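PDB 3JVO: Gp6 from Enterobacteria phage HK97, which completes the phage head as a ring-forming part of the head-tail connector, binding the portal protein and gp7 and leaving an open channel for DNA ejection. Local coordinates for residues D7-S12 against A62-F67. Sequence-based numbering, arbitrary orientation.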
loop_
_atom_site.group_PDB
_atom_site.type_symbol
_atom_site.label_atom_id
_atom_site.label_comp_id
_atom_site.label_asym_id
_atom_site.label_seq_id
_atom_site.Cartn_x
_atom_site.Cartn_y
_atom_site.Cartn_z
ATOM N N ASP G 7 -16.514 -48.790 -1.637
ATOM C CA ASP G 7 -15.935 -49.911 -2.389
ATOM C C ASP G 7 -14.817 -49.436 -3.285
ATOM O O ASP G 7 -14.042 -50.244 -3.797
ATOM C CB ASP G 7 -16.982 -50.573 -3.282
ATOM C CG ASP G 7 -18.028 -51.348 -2.503
ATOM O OD1 ASP G 7 -17.736 -51.786 -1.361
ATOM O OD2 ASP G 7 -19.146 -51.523 -3.057
ATOM N N VAL G 8 -14.773 -48.124 -3.513
ATOM C CA VAL G 8 -13.755 -47.463 -4.332
ATOM C C VAL G 8 -12.595 -47.011 -3.421
ATOM O O VAL G 8 -11.443 -47.307 -3.689
ATOM C CB VAL G 8 -14.382 -46.256 -5.103
ATOM C CG1 VAL G 8 -13.352 -45.522 -5.963
ATOM C CG2 VAL G 8 -15.575 -46.708 -5.967
ATOM N N ILE G 9 -12.909 -46.290 -2.339
ATOM C CA ILE G 9 -11.914 -45.876 -1.356
ATOM C C ILE G 9 -12.455 -46.208 0.008
ATOM O O ILE G 9 -13.521 -45.729 0.388
ATOM C CB ILE G 9 -11.669 -44.357 -1.386
ATOM C CG1 ILE G 9 -11.192 -43.907 -2.759
ATOM C CG2 ILE G 9 -10.662 -43.932 -0.269
ATOM C CD1 ILE G 9 -11.226 -42.395 -2.949
ATOM N N SER G 10 -11.712 -46.998 0.770
ATOM C CA SER G 10 -12.188 -47.420 2.092
ATOM C C SER G 10 -12.346 -46.238 3.052
ATOM O O SER G 10 -11.705 -45.206 2.900
ATOM C CB SER G 10 -11.227 -48.430 2.692
ATOM O OG SER G 10 -10.024 -47.766 3.053
ATOM N N LEU G 11 -13.210 -46.406 4.042
ATOM C CA LEU G 11 -13.405 -45.404 5.086
ATOM C C LEU G 11 -12.100 -45.104 5.821
ATOM O O LEU G 11 -11.815 -43.954 6.160
ATOM C CB LEU G 11 -14.470 -45.885 6.084
ATOM C CG LEU G 11 -14.822 -44.945 7.234
ATOM C CD1 LEU G 11 -15.288 -43.621 6.681
ATOM C CD2 LEU G 11 -15.919 -45.564 8.133
ATOM N N SER G 12 -11.327 -46.154 6.075
ATOM C CA SER G 12 -10.001 -46.036 6.647
ATOM C C SER G 12 -9.104 -45.085 5.847
ATOM O O SER G 12 -8.422 -44.252 6.424
ATOM C CB SER G 12 -9.350 -47.418 6.721
ATOM O OG SER G 12 -8.042 -47.318 7.255
ATOM N N ALA G 62 -9.126 -36.903 -7.122
ATOM C CA ALA G 62 -10.076 -35.794 -7.012
ATOM C C ALA G 62 -11.115 -35.975 -5.889
ATOM O O ALA G 62 -11.424 -35.030 -5.170
ATOM C CB ALA G 62 -10.778 -35.509 -8.372
ATOM N N VAL G 63 -11.662 -37.178 -5.745
ATOM C CA VAL G 63 -12.654 -37.435 -4.705
ATOM C C VAL G 63 -12.044 -37.159 -3.316
ATOM O O VAL G 63 -12.673 -36.558 -2.452
ATOM C CB VAL G 63 -13.180 -38.896 -4.783
ATOM C CG1 VAL G 63 -14.019 -39.253 -3.533
ATOM C CG2 VAL G 63 -14.000 -39.130 -6.075
ATOM N N LEU G 64 -10.811 -37.606 -3.119
ATOM C CA LEU G 64 -10.105 -37.356 -1.864
ATOM C C LEU G 64 -9.983 -35.860 -1.594
ATOM O O LEU G 64 -10.154 -35.422 -0.459
ATOM C CB LEU G 64 -8.722 -37.992 -1.878
ATOM C CG LEU G 64 -8.623 -39.508 -1.689
ATOM C CD1 LEU G 64 -7.136 -39.912 -1.817
ATOM C CD2 LEU G 64 -9.174 -39.983 -0.330
ATOM N N LEU G 65 -9.718 -35.066 -2.638
ATOM C CA LEU G 65 -9.540 -33.621 -2.438
ATOM C C LEU G 65 -10.869 -32.933 -2.125
ATOM O O LEU G 65 -10.960 -32.044 -1.258
ATOM C CB LEU G 65 -8.886 -32.987 -3.660
ATOM C CG LEU G 65 -7.419 -33.358 -3.957
ATOM C CD1 LEU G 65 -7.105 -32.983 -5.380
ATOM C CD2 LEU G 65 -6.512 -32.605 -2.982
ATOM N N VAL G 66 -11.903 -33.349 -2.829
ATOM C CA VAL G 66 -13.229 -32.771 -2.629
ATOM C C VAL G 66 -13.730 -33.163 -1.227
ATOM O O VAL G 66 -14.289 -32.341 -0.518
ATOM C CB VAL G 66 -14.204 -33.189 -3.774
ATOM C CG1 VAL G 66 -15.659 -32.707 -3.482
ATOM C CG2 VAL G 66 -13.721 -32.600 -5.078
ATOM N N PHE G 67 -13.533 -34.426 -0.857
ATOM C CA PHE G 67 -13.931 -34.947 0.461
ATOM C C PHE G 67 -13.243 -34.165 1.590
ATOM O O PHE G 67 -13.890 -33.723 2.547
ATOM C CB PHE G 67 -13.602 -36.453 0.570
ATOM C CG PHE G 67 -13.442 -36.937 2.001
ATOM C CD1 PHE G 67 -14.547 -37.329 2.747
ATOM C CD2 PHE G 67 -12.190 -36.948 2.611
ATOM C CE1 PHE G 67 -14.390 -37.729 4.084
ATOM C CE2 PHE G 67 -12.025 -37.369 3.941
ATOM C CZ PHE G 67 -13.119 -37.762 4.669
#
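Ile9 reaches helix 57-72 through the end of its longer branch, spanning a gap too wide for the backbones to meet: the CA atoms of Ile9 and Leu64 stay 8.7 Å apart. The side chain shows, atom by atom, how one extended aliphatic group can bring a short linker into contact with a helix. Its CB, directed at the helix, is still 5.2 Å from CD2 of Leu64, and here the branches divide. CG2 heads for the Leu64 side, coming within 4.2 Å of CD2 of that leucine. CG1 lies anti to the carbonyl carbon (chi1 -59°) and itself meets neither segment-62-67 side chain closely, with 5.0 Å to CD2 of Leu64. The next bond is extended (chi2 167°), which carries CD1 onward to the helix surface. There the methyl sits 4.1 Å from CG of Leu64 and equally near its CD2, while on the Val63 side CG1 of that valine approaches Ile9 CD1 at 4.2 Å. Two consecutive helical residues thus both meet this one methyl.

In this largely helical gp6 connector subunit, Ile9 belongs to the bend between helices 5-8 and 11-17, the latter opened by Ser10 at the N-cap position, whose OG accepts a hydrogen bond from the backbone N of Leu13. Phe14, one turn into helix 11-17, touches Ile9, Val63 and Leu64, giving all three a common aromatic neighbour.

The Leu64 side chain runs obliquely across that of Ile9; with CG beside its own backbone N (chi1 -76°), it offers CG and CD2 to the methyl. On the same leucine also packs Leu31 of a neighbouring subunit of the thirteen-membered ring in the crystal.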